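Local structure of GTPase activator-like protein (Chaetomium thermophilum, 5HIU) at residues 37-42 / 65-70; 60-65 / 83-88; 101-106 / 137-142; 97-102 / 131-136. The protein probably acts, as full-length TSC2, as a GTPase activator, and this chain is its elongated, all-helical N-terminal part. All blocks are in the same frame, centred on the assembly; numbering follows the deposited sequence.

The four contacts are structural packing near the N-terminal end of an elongated helical solenoid, contacts 1 and 2 interleaved along the chain and both before contacts 3 and 4. Contacts 1 and 2 share Ala65, their centres about 9 Å apart, and Arg39 NH2 of the first lies 2.6 Å from Ala64 O of the second. Contacts 3 and 4 both use helix 96-107, with centres about 7 Å apart; Phe103 of contact 3 stacks on Phe135 of contact 4. The two pairs meet through Trp62 of contact 2, whose ring touches Tyr102, with CE2 3.3 Å from Tyr102 CD1. Contact 2 lies about 16 Å from contact 3 and 15 Å from contact 4, centre to centre.

Contact 1. Residues 37-42 / 65-70; sequences SERVLA and AKDMIH
Arg39 and Asp67 meet tip to tip, the guanidinium and carboxylate planes only 16° apart. The grip is end-on and twofold: Arg39 NH1 donates to Asp67 OD1 at 2.6 Å, almost straight at 170°, while Arg39 NH2 reaches Asp67 OD2 at 2.7 Å. Both carboxylate oxygens use their syn lone pairs, so the two flat groups form a paired salt bridge. NH1 has its oxygen in the guanidinium plane; the partner of NH2 is somewhat tilted from it. Asp67 is short, and with chi1 at 67° its CG sits between the backbone N and the carbonyl carbon.

Met68 packs against one face of the guanidinium. Its CG covers that face, 3.4 Å from Arg39 NH1 and displaced toward the rim. Farther along the same chain, Met68 CE lies 3.8 Å from Val40 CG2 and at the same distance from Arg39 CB, close to the backbone of helix 36-52. A flexible, unbranched methionine suits a surface that changes from charged to apolar within a few atoms.

Arg39 NE also donates to Leu31 O. The guanidinium thus links helices 36-52 and 22-33 to the 65-70 segment. In chemical terms this is a paired, nearly coplanar salt bridge at an exposed aspartate, its strength probably moderated by water, next to a buried methionine.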
# COMPACT_ATOMS: atom_id res chain seq x y z
N SER A 37 40.78 -17.33 -13.22
CA SER A 37 40.05 -17.77 -14.40
C SER A 37 39.65 -19.24 -14.26
O SER A 37 38.68 -19.69 -14.85
CB SER A 37 40.86 -17.56 -15.67
OG SER A 37 41.80 -18.62 -15.88
N GLU A 38 40.44 -20.00 -13.52
CA GLU A 38 40.16 -21.42 -13.32
C GLU A 38 38.99 -21.54 -12.37
O GLU A 38 38.12 -22.39 -12.57
CB GLU A 38 41.38 -22.16 -12.76
CG GLU A 38 42.64 -21.95 -13.59
CD GLU A 38 43.80 -22.84 -13.18
OE1 GLU A 38 44.21 -22.78 -12.00
OE2 GLU A 38 44.32 -23.56 -14.05
N ARG A 39 38.98 -20.68 -11.35
CA ARG A 39 37.92 -20.65 -10.35
C ARG A 39 36.58 -20.33 -11.00
O ARG A 39 35.56 -20.94 -10.67
CB ARG A 39 38.21 -19.62 -9.26
CG ARG A 39 39.54 -19.82 -8.53
CD ARG A 39 39.67 -18.79 -7.42
NE ARG A 39 38.76 -19.13 -6.33
CZ ARG A 39 38.23 -18.26 -5.47
NH1 ARG A 39 38.50 -16.96 -5.57
NH2 ARG A 39 37.41 -18.70 -4.50
N VAL A 40 36.60 -19.41 -11.96
CA VAL A 40 35.40 -19.02 -12.67
C VAL A 40 34.81 -20.22 -13.41
O VAL A 40 33.62 -20.52 -13.33
CB VAL A 40 35.68 -17.85 -13.62
CG1 VAL A 40 34.47 -17.57 -14.52
CG2 VAL A 40 36.01 -16.60 -12.82
N LEU A 41 35.67 -20.92 -14.13
CA LEU A 41 35.24 -22.10 -14.88
C LEU A 41 34.75 -23.22 -13.95
O LEU A 41 33.78 -23.91 -14.25
CB LEU A 41 36.39 -22.60 -15.77
CG LEU A 41 36.06 -23.77 -16.67
CD1 LEU A 41 35.13 -23.32 -17.77
CD2 LEU A 41 37.34 -24.38 -17.25
N ALA A 42 35.43 -23.40 -12.82
CA ALA A 42 35.04 -24.39 -11.83
C ALA A 42 33.67 -24.05 -11.27
O ALA A 42 32.76 -24.90 -11.20
CB ALA A 42 36.06 -24.44 -10.71
N ALA A 65 33.79 -20.52 -2.75
CA ALA A 65 33.37 -19.53 -3.74
C ALA A 65 33.01 -18.16 -3.21
O ALA A 65 33.07 -17.20 -3.96
CB ALA A 65 32.19 -20.07 -4.53
N LYS A 66 32.58 -18.07 -1.95
CA LYS A 66 31.98 -16.83 -1.43
C LYS A 66 32.80 -15.55 -1.63
O LYS A 66 32.23 -14.47 -1.79
CB LYS A 66 31.58 -16.97 0.03
CG LYS A 66 32.71 -17.29 1.00
CD LYS A 66 32.12 -17.83 2.29
CE LYS A 66 33.17 -18.35 3.24
NZ LYS A 66 33.30 -17.46 4.42
N ASP A 67 34.12 -15.68 -1.64
CA ASP A 67 35.00 -14.52 -1.88
C ASP A 67 34.87 -13.94 -3.28
O ASP A 67 35.09 -12.74 -3.46
CB ASP A 67 36.46 -14.89 -1.62
CG ASP A 67 36.98 -15.89 -2.61
OD1 ASP A 67 37.45 -15.48 -3.69
OD2 ASP A 67 36.91 -17.10 -2.33
N MET A 68 34.50 -14.77 -4.26
CA MET A 68 34.37 -14.32 -5.66
C MET A 68 33.22 -13.31 -5.89
O MET A 68 33.19 -12.64 -6.91
CB MET A 68 34.17 -15.53 -6.58
CG MET A 68 35.30 -16.52 -6.56
SD MET A 68 35.00 -18.03 -7.50
CE MET A 68 35.15 -17.39 -9.17
N ILE A 69 32.30 -13.23 -4.92
CA ILE A 69 31.18 -12.29 -4.92
C ILE A 69 31.63 -10.89 -4.53
O ILE A 69 30.90 -9.95 -4.71
CB ILE A 69 30.15 -12.76 -3.88
CG1 ILE A 69 29.57 -14.10 -4.30
CG2 ILE A 69 29.02 -11.78 -3.67
CD1 ILE A 69 29.06 -14.14 -5.71
N HIS A 70 32.83 -10.76 -3.98
CA HIS A 70 33.28 -9.47 -3.48
C HIS A 70 33.28 -8.46 -4.61
O HIS A 70 33.64 -8.81 -5.74
CB HIS A 70 34.67 -9.62 -2.88
CG HIS A 70 35.11 -8.45 -2.06
ND1 HIS A 70 36.15 -7.63 -2.43
CD2 HIS A 70 34.64 -7.96 -0.88
CE1 HIS A 70 36.31 -6.69 -1.52
NE2 HIS A 70 35.41 -6.87 -0.57

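Contact 2. Residues 60-65 / 83-88; sequences AIWHAA and ELLIEC
Helix 60-65 and helix 83-88 run antiparallel, with their short axes 157° apart in direction and 10.1 Å from each other, and the nearest pair of CA atoms is that of Trp62 and Leu85. These two side chains cross at about a right angle. Leu85 CD2 stands over one face of the indole, 3.5 Å from the centroid of the six-membered ring and 20° off its normal, a CH-pi contact that leans toward the CE3 side. Leu85 CB adds a second touch at Trp62 CZ3, 3.5 Å away. Cys88 approaches differently: its CB meets the edge of the same ring, 4.0 Å from Trp62 CE3, near the ring plane.

Beside the tryptophan, smaller groups fill the interface. Ile61 CG2, the branch anti to the backbone N, lies 3.8 Å from Leu84 CD1 and 3.9 Å from Cys88 SG, and the isoleucine and leucine side chains also cross at about a right angle. The other branch of Leu84, CD2, reaches Ala65 CB at 3.5 Å. Alanine suits this place because its single methyl lets a forked leucine come close to the helix.

All six touching residues are buried, and no hydrogen bond spans the segments. The one polar atom of the indole, Trp62 NE1, turns instead to Thr105 OG1, in a weak hydrogen bond, where the ring also meets Tyr102. The antiparallel pair is probably held, between these segments, mainly by dispersion and the exclusion of water, with the indole face supplying a broad, polarisable surface for a leucine methyl.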
# COMPACT_ATOMS: atom_id res chain seq x y z
N ALA A 60 31.09 -26.81 1.66
CA ALA A 60 32.49 -26.51 1.35
C ALA A 60 32.59 -25.78 -0.00
O ALA A 60 33.47 -24.93 -0.21
CB ALA A 60 33.31 -27.78 1.34
N ILE A 61 31.67 -26.11 -0.90
CA ILE A 61 31.50 -25.38 -2.14
C ILE A 61 31.18 -23.91 -1.83
O ILE A 61 31.68 -23.00 -2.49
CB ILE A 61 30.40 -26.02 -3.01
CG1 ILE A 61 30.83 -27.41 -3.50
CG2 ILE A 61 30.09 -25.16 -4.22
CD1 ILE A 61 29.70 -28.28 -4.00
N TRP A 62 30.33 -23.66 -0.84
CA TRP A 62 29.97 -22.30 -0.50
C TRP A 62 31.23 -21.54 -0.13
O TRP A 62 31.49 -20.47 -0.66
CB TRP A 62 28.99 -22.26 0.67
CG TRP A 62 28.59 -20.87 1.02
CD1 TRP A 62 29.22 -20.02 1.90
CD2 TRP A 62 27.47 -20.14 0.50
NE1 TRP A 62 28.55 -18.81 1.95
CE2 TRP A 62 27.48 -18.86 1.09
CE3 TRP A 62 26.45 -20.46 -0.40
CZ2 TRP A 62 26.51 -17.90 0.81
CZ3 TRP A 62 25.49 -19.49 -0.69
CH2 TRP A 62 25.52 -18.23 -0.07
N HIS A 63 32.03 -22.13 0.75
CA HIS A 63 33.19 -21.44 1.28
C HIS A 63 34.24 -21.24 0.21
O HIS A 63 34.88 -20.18 0.13
CB HIS A 63 33.81 -22.24 2.41
CG HIS A 63 32.88 -22.52 3.53
ND1 HIS A 63 31.82 -21.70 3.84
CD2 HIS A 63 32.87 -23.52 4.43
CE1 HIS A 63 31.18 -22.21 4.88
NE2 HIS A 63 31.80 -23.30 5.26
N ALA A 64 34.41 -22.26 -0.62
CA ALA A 64 35.33 -22.14 -1.72
C ALA A 64 35.07 -20.85 -2.52
O ALA A 64 36.01 -20.16 -2.89
CB ALA A 64 35.23 -23.36 -2.62
N ALA A 65 33.79 -20.52 -2.75
CA ALA A 65 33.37 -19.53 -3.74
C ALA A 65 33.01 -18.16 -3.21
O ALA A 65 33.07 -17.20 -3.96
CB ALA A 65 32.19 -20.07 -4.53
N GLU A 83 25.68 -17.27 -9.17
CA GLU A 83 24.86 -18.33 -9.73
C GLU A 83 25.10 -19.65 -9.06
O GLU A 83 24.19 -20.49 -8.96
CB GLU A 83 25.11 -18.42 -11.21
CG GLU A 83 24.70 -17.13 -11.88
CD GLU A 83 24.91 -17.16 -13.36
OE1 GLU A 83 26.01 -17.57 -13.80
OE2 GLU A 83 23.94 -16.74 -14.04
N LEU A 84 26.33 -19.85 -8.59
CA LEU A 84 26.69 -21.06 -7.92
C LEU A 84 26.12 -21.01 -6.51
O LEU A 84 25.66 -22.04 -6.00
CB LEU A 84 28.20 -21.22 -7.90
CG LEU A 84 28.80 -22.23 -6.92
CD1 LEU A 84 28.47 -23.64 -7.35
CD2 LEU A 84 30.30 -22.01 -6.82
N LEU A 85 26.16 -19.83 -5.89
CA LEU A 85 25.67 -19.66 -4.52
C LEU A 85 24.15 -19.80 -4.47
O LEU A 85 23.59 -20.40 -3.55
CB LEU A 85 26.11 -18.30 -3.95
CG LEU A 85 27.61 -18.06 -3.70
CD1 LEU A 85 27.83 -16.68 -3.09
CD2 LEU A 85 28.24 -19.12 -2.79
N ILE A 86 23.50 -19.27 -5.49
CA ILE A 86 22.06 -19.36 -5.63
C ILE A 86 21.62 -20.81 -5.68
O ILE A 86 20.63 -21.19 -5.03
CB ILE A 86 21.63 -18.60 -6.90
CG1 ILE A 86 21.54 -17.12 -6.57
CG2 ILE A 86 20.29 -19.09 -7.43
CD1 ILE A 86 21.66 -16.24 -7.77
N GLU A 87 22.33 -21.62 -6.44
CA GLU A 87 22.01 -23.04 -6.49
C GLU A 87 22.28 -23.70 -5.16
O GLU A 87 21.55 -24.59 -4.77
CB GLU A 87 22.75 -23.77 -7.62
CG GLU A 87 22.24 -23.43 -9.01
CD GLU A 87 20.73 -23.59 -9.14
OE1 GLU A 87 20.26 -24.74 -9.17
OE2 GLU A 87 20.01 -22.56 -9.21
N CYS A 88 23.33 -23.26 -4.46
CA CYS A 88 23.68 -23.84 -3.16
C CYS A 88 22.63 -23.60 -2.08
O CYS A 88 22.28 -24.51 -1.33
CB CYS A 88 25.06 -23.36 -2.70
SG CYS A 88 26.42 -24.00 -3.71

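Contact 3. Residues 101-106 / 137-142; sequences EYFHTL and YEMFPL
Phe103 puts the far end of its ring among Glu138, Met139 and Leu142. Its CG is anti to the backbone N (chi1 173°), which carries CG away from that atom. Phe103 and Leu142 reach toward each other tip to tip, with Phe103 CE1 3.7 Å from Leu142 CD2. On the other side of the ring end, Glu138 CB comes within 3.5 Å of Phe103 CE2, so the glutamate contributes its aliphatic part here. Met139 completes the packing with a Met-aromatic contact: SD is 5.3 Å from the ring centroid and 67° off the normal, an oblique approach that brings it to 4.1 Å from Phe103 CE1. Phe103 and Met139 are buried; the ring also stacks on Phe135, and Met139 continues onto Leu122 of helix 115-126.

The solvent side is looser and polar. Exposed His104 and partly exposed Glu138 cross at about a right angle, and Glu138 OE2 comes to the imidazole edge, near the ring plane, 3.1 Å from His104 NE2. Ring and carboxylate planes stand 39° apart. Glutamate serves both sides, since its methylene packs on Phe103 while the bent chain turns the carboxylate to the histidine.

Such a layout places aromatic, sulfur and aliphatic groups inward and ionisable ones outward. Phe103 makes the largest share of this contact, while at the outer side a neighbouring carboxylate could raise the imidazole's tendency to be protonated, though solvent would probably damp this.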
# COMPACT_ATOMS: atom_id res chain seq x y z
N GLU A 101 25.14 -18.24 7.78
CA GLU A 101 26.36 -17.82 7.12
C GLU A 101 26.09 -17.48 5.68
O GLU A 101 26.73 -16.60 5.08
CB GLU A 101 27.40 -18.92 7.24
CG GLU A 101 28.80 -18.44 6.92
CD GLU A 101 29.85 -19.47 7.27
OE1 GLU A 101 29.77 -20.07 8.39
OE2 GLU A 101 30.75 -19.65 6.41
N TYR A 102 25.14 -18.19 5.10
CA TYR A 102 24.71 -17.87 3.77
C TYR A 102 24.03 -16.49 3.75
O TYR A 102 24.36 -15.64 2.93
CB TYR A 102 23.79 -18.97 3.25
CG TYR A 102 24.41 -20.37 3.26
CD1 TYR A 102 25.79 -20.56 3.30
CD2 TYR A 102 23.61 -21.50 3.22
CE1 TYR A 102 26.33 -21.83 3.32
CE2 TYR A 102 24.14 -22.76 3.22
CZ TYR A 102 25.50 -22.92 3.27
OH TYR A 102 26.02 -24.18 3.28
N PHE A 103 23.14 -16.24 4.69
CA PHE A 103 22.47 -14.94 4.72
C PHE A 103 23.48 -13.77 4.79
O PHE A 103 23.36 -12.79 4.08
CB PHE A 103 21.48 -14.89 5.87
CG PHE A 103 20.87 -13.55 6.08
CD1 PHE A 103 19.72 -13.19 5.40
CD2 PHE A 103 21.42 -12.65 6.99
CE1 PHE A 103 19.13 -11.95 5.61
CE2 PHE A 103 20.84 -11.41 7.19
CZ PHE A 103 19.69 -11.06 6.51
N HIS A 104 24.49 -13.86 5.63
CA HIS A 104 25.41 -12.75 5.77
C HIS A 104 26.33 -12.59 4.59
O HIS A 104 26.70 -11.47 4.24
CB HIS A 104 26.17 -12.88 7.07
CG HIS A 104 25.29 -12.70 8.26
ND1 HIS A 104 24.95 -13.74 9.10
CD2 HIS A 104 24.64 -11.61 8.71
CE1 HIS A 104 24.14 -13.29 10.04
NE2 HIS A 104 23.93 -12.00 9.83
N THR A 105 26.68 -13.72 3.96
CA THR A 105 27.42 -13.70 2.72
C THR A 105 26.60 -13.01 1.61
O THR A 105 27.09 -12.11 0.93
CB THR A 105 27.75 -15.13 2.27
OG1 THR A 105 28.58 -15.77 3.23
CG2 THR A 105 28.45 -15.16 0.92
N LEU A 106 25.36 -13.45 1.43
CA LEU A 106 24.58 -12.95 0.32
C LEU A 106 24.03 -11.53 0.51
O LEU A 106 23.75 -10.88 -0.47
CB LEU A 106 23.45 -13.92 -0.02
CG LEU A 106 22.18 -13.85 0.84
CD1 LEU A 106 21.18 -12.78 0.39
CD2 LEU A 106 21.50 -15.22 0.82
N TYR A 137 15.98 -12.47 13.09
CA TYR A 137 15.96 -11.12 13.57
C TYR A 137 16.65 -10.13 12.67
O TYR A 137 16.57 -8.94 12.91
CB TYR A 137 16.51 -11.09 15.01
CG TYR A 137 15.44 -11.57 15.95
CD1 TYR A 137 14.32 -10.78 16.19
CD2 TYR A 137 15.48 -12.85 16.50
CE1 TYR A 137 13.29 -11.21 17.00
CE2 TYR A 137 14.45 -13.29 17.32
CZ TYR A 137 13.35 -12.46 17.56
OH TYR A 137 12.30 -12.84 18.37
N GLU A 138 17.30 -10.62 11.61
CA GLU A 138 17.98 -9.75 10.64
C GLU A 138 17.17 -9.46 9.38
O GLU A 138 17.46 -8.50 8.66
CB GLU A 138 19.34 -10.36 10.22
CG GLU A 138 20.38 -10.45 11.33
CD GLU A 138 20.53 -11.85 11.90
OE1 GLU A 138 19.52 -12.39 12.40
OE2 GLU A 138 21.67 -12.41 11.86
N MET A 139 16.18 -10.30 9.11
CA MET A 139 15.46 -10.29 7.86
C MET A 139 14.74 -9.01 7.55
O MET A 139 14.91 -8.48 6.47
CB MET A 139 14.44 -11.42 7.88
CG MET A 139 13.81 -11.70 6.53
SD MET A 139 15.04 -12.08 5.27
CE MET A 139 13.93 -12.41 3.91
N PHE A 140 13.91 -8.52 8.48
CA PHE A 140 13.04 -7.35 8.21
C PHE A 140 13.77 -6.02 8.05
O PHE A 140 13.44 -5.23 7.15
CB PHE A 140 11.93 -7.23 9.27
CG PHE A 140 10.77 -8.13 9.03
CD1 PHE A 140 9.78 -7.78 8.13
CD2 PHE A 140 10.69 -9.36 9.65
CE1 PHE A 140 8.72 -8.63 7.88
CE2 PHE A 140 9.63 -10.21 9.39
CZ PHE A 140 8.64 -9.85 8.50
N PRO A 141 14.75 -5.77 8.92
CA PRO A 141 15.60 -4.61 8.71
C PRO A 141 16.33 -4.64 7.38
O PRO A 141 16.58 -3.58 6.80
CB PRO A 141 16.61 -4.71 9.86
CG PRO A 141 15.83 -5.35 10.96
CD PRO A 141 14.96 -6.36 10.26
N LEU A 142 16.68 -5.84 6.92
CA LEU A 142 17.34 -5.97 5.65
C LEU A 142 16.39 -5.61 4.52
O LEU A 142 16.76 -4.84 3.62
CB LEU A 142 17.88 -7.38 5.45
CG LEU A 142 18.44 -7.52 4.03
CD1 LEU A 142 19.84 -6.96 3.98
CD2 LEU A 142 18.38 -8.96 3.53

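Contact 4. Residues 97-102 / 131-136; sequences LERSEY and NIAGFY
Arg99 lays its guanidinium flat against the side-chain amide of Asn131, the two planes 11° apart and Asn131 ND2 3.1 Å above the plane, over its centre. This is a stack between planar groups: ND2 lies 3.2 Å from Arg99 CZ. The edge of the guanidinium is used for bonding. Arg99 NE donates to Ala133 O at 2.6 Å with an N-H...O angle of 161°, the acceptor close to the guanidinium plane. The arginine chain is bent at chi3 (60°), which places NE for this bond. Phe135 CZ comes obliquely to within 3.5 Å of Arg99 NH2, and NH1 bonds Leu125 O of helix 115-126. A long side chain with several N-H groups thus suits a place lined with carbonyls and flat surfaces.

Asn131 OD1 also accepts from Ala133 N at 2.9 Å, the donor tilted from the amide plane. That bond helps to hold the amide in the orientation against which the arginine lies. Next to Arg99 on the helix, Ser100 OG donates to Gly134 O; the modelled length is very short and its exact value doubtful. Gly134 passes closest to the helix, its CA 4.3 Å from that of Ser100. The backbone comes so close to Ser100 N and Arg99 CB, at a positive phi, that a residue without a side chain suits the place.

The loop is thus an Asx turn at Asn131 overlapping a type II beta turn from Ile132 to Phe135, with glycine in its usual third position, and it docks the link between helices 115-126 and 139-163 onto helix 96-107 of the alpha-solenoid.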
# COMPACT_ATOMS: atom_id res chain seq x y z
N LEU A 97 22.97 -22.72 11.58
CA LEU A 97 24.20 -21.95 11.60
C LEU A 97 24.73 -21.77 10.18
O LEU A 97 25.37 -20.77 9.88
CB LEU A 97 25.26 -22.63 12.45
CG LEU A 97 26.57 -21.85 12.66
CD1 LEU A 97 26.36 -20.76 13.70
CD2 LEU A 97 27.72 -22.77 13.06
N GLU A 98 24.47 -22.76 9.32
CA GLU A 98 24.88 -22.70 7.91
C GLU A 98 24.03 -21.69 7.14
O GLU A 98 24.55 -20.91 6.32
CB GLU A 98 24.83 -24.10 7.27
CG GLU A 98 26.03 -24.97 7.62
CD GLU A 98 25.88 -26.45 7.25
OE1 GLU A 98 24.74 -26.95 7.13
OE2 GLU A 98 26.93 -27.13 7.10
N ARG A 99 22.72 -21.69 7.40
CA ARG A 99 21.82 -20.69 6.83
C ARG A 99 22.21 -19.30 7.26
O ARG A 99 22.08 -18.34 6.50
CB ARG A 99 20.38 -20.96 7.23
CG ARG A 99 19.76 -22.15 6.53
CD ARG A 99 18.40 -22.42 7.11
NE ARG A 99 17.55 -21.26 6.92
CZ ARG A 99 16.93 -20.98 5.78
NH1 ARG A 99 17.05 -21.77 4.72
NH2 ARG A 99 16.18 -19.90 5.70
N SER A 100 22.70 -19.17 8.48
CA SER A 100 23.07 -17.87 8.97
C SER A 100 24.27 -17.35 8.20
O SER A 100 24.39 -16.16 7.97
CB SER A 100 23.38 -17.90 10.46
OG SER A 100 23.01 -16.66 11.02
N GLU A 101 25.14 -18.24 7.78
CA GLU A 101 26.36 -17.82 7.12
C GLU A 101 26.09 -17.48 5.68
O GLU A 101 26.73 -16.60 5.08
CB GLU A 101 27.40 -18.92 7.24
CG GLU A 101 28.80 -18.44 6.92
CD GLU A 101 29.85 -19.47 7.27
OE1 GLU A 101 29.77 -20.07 8.39
OE2 GLU A 101 30.75 -19.65 6.41
N TYR A 102 25.14 -18.19 5.10
CA TYR A 102 24.71 -17.87 3.77
C TYR A 102 24.03 -16.49 3.75
O TYR A 102 24.36 -15.64 2.93
CB TYR A 102 23.79 -18.97 3.25
CG TYR A 102 24.41 -20.37 3.26
CD1 TYR A 102 25.79 -20.56 3.30
CD2 TYR A 102 23.61 -21.50 3.22
CE1 TYR A 102 26.33 -21.83 3.32
CE2 TYR A 102 24.14 -22.76 3.22
CZ TYR A 102 25.50 -22.92 3.27
OH TYR A 102 26.02 -24.18 3.28
N ASN A 131 10.92 -19.39 5.06
CA ASN A 131 11.91 -19.84 6.04
C ASN A 131 13.03 -18.84 6.20
O ASN A 131 13.77 -18.59 5.28
CB ASN A 131 12.49 -21.18 5.64
CG ASN A 131 13.55 -21.68 6.62
OD1 ASN A 131 13.70 -21.16 7.73
ND2 ASN A 131 14.29 -22.69 6.21
N ILE A 132 13.14 -18.26 7.39
CA ILE A 132 14.17 -17.28 7.69
C ILE A 132 14.95 -17.69 8.95
O ILE A 132 15.56 -16.84 9.63
CB ILE A 132 13.55 -15.88 7.86
CG1 ILE A 132 12.74 -15.75 9.15
CG2 ILE A 132 12.68 -15.58 6.66
CD1 ILE A 132 12.51 -14.31 9.57
N ALA A 133 14.94 -18.99 9.23
CA ALA A 133 15.74 -19.53 10.30
C ALA A 133 17.23 -19.27 10.02
O ALA A 133 17.73 -19.50 8.89
CB ALA A 133 15.48 -21.01 10.46
N GLY A 134 17.90 -18.77 11.06
CA GLY A 134 19.30 -18.36 10.97
C GLY A 134 19.48 -16.85 10.93
O GLY A 134 20.58 -16.34 11.20
N PHE A 135 18.43 -16.16 10.52
CA PHE A 135 18.43 -14.71 10.42
C PHE A 135 17.01 -14.17 10.72
O PHE A 135 16.62 -13.11 10.26
CB PHE A 135 18.95 -14.26 9.04
CG PHE A 135 18.42 -15.08 7.89
CD1 PHE A 135 18.93 -16.34 7.61
CD2 PHE A 135 17.40 -14.59 7.09
CE1 PHE A 135 18.44 -17.10 6.56
CE2 PHE A 135 16.90 -15.35 6.04
CZ PHE A 135 17.41 -16.61 5.77
N TYR A 136 16.26 -14.93 11.53
CA TYR A 136 15.01 -14.47 12.14
C TYR A 136 14.97 -12.97 12.38
O TYR A 136 14.07 -12.26 11.91
CB TYR A 136 14.83 -15.16 13.49
CG TYR A 136 14.56 -16.64 13.40
CD1 TYR A 136 13.34 -17.11 12.96
CD2 TYR A 136 15.52 -17.57 13.79
CE1 TYR A 136 13.07 -18.47 12.89
CE2 TYR A 136 15.26 -18.92 13.72
CZ TYR A 136 14.03 -19.36 13.28
OH TYR A 136 13.76 -20.69 13.20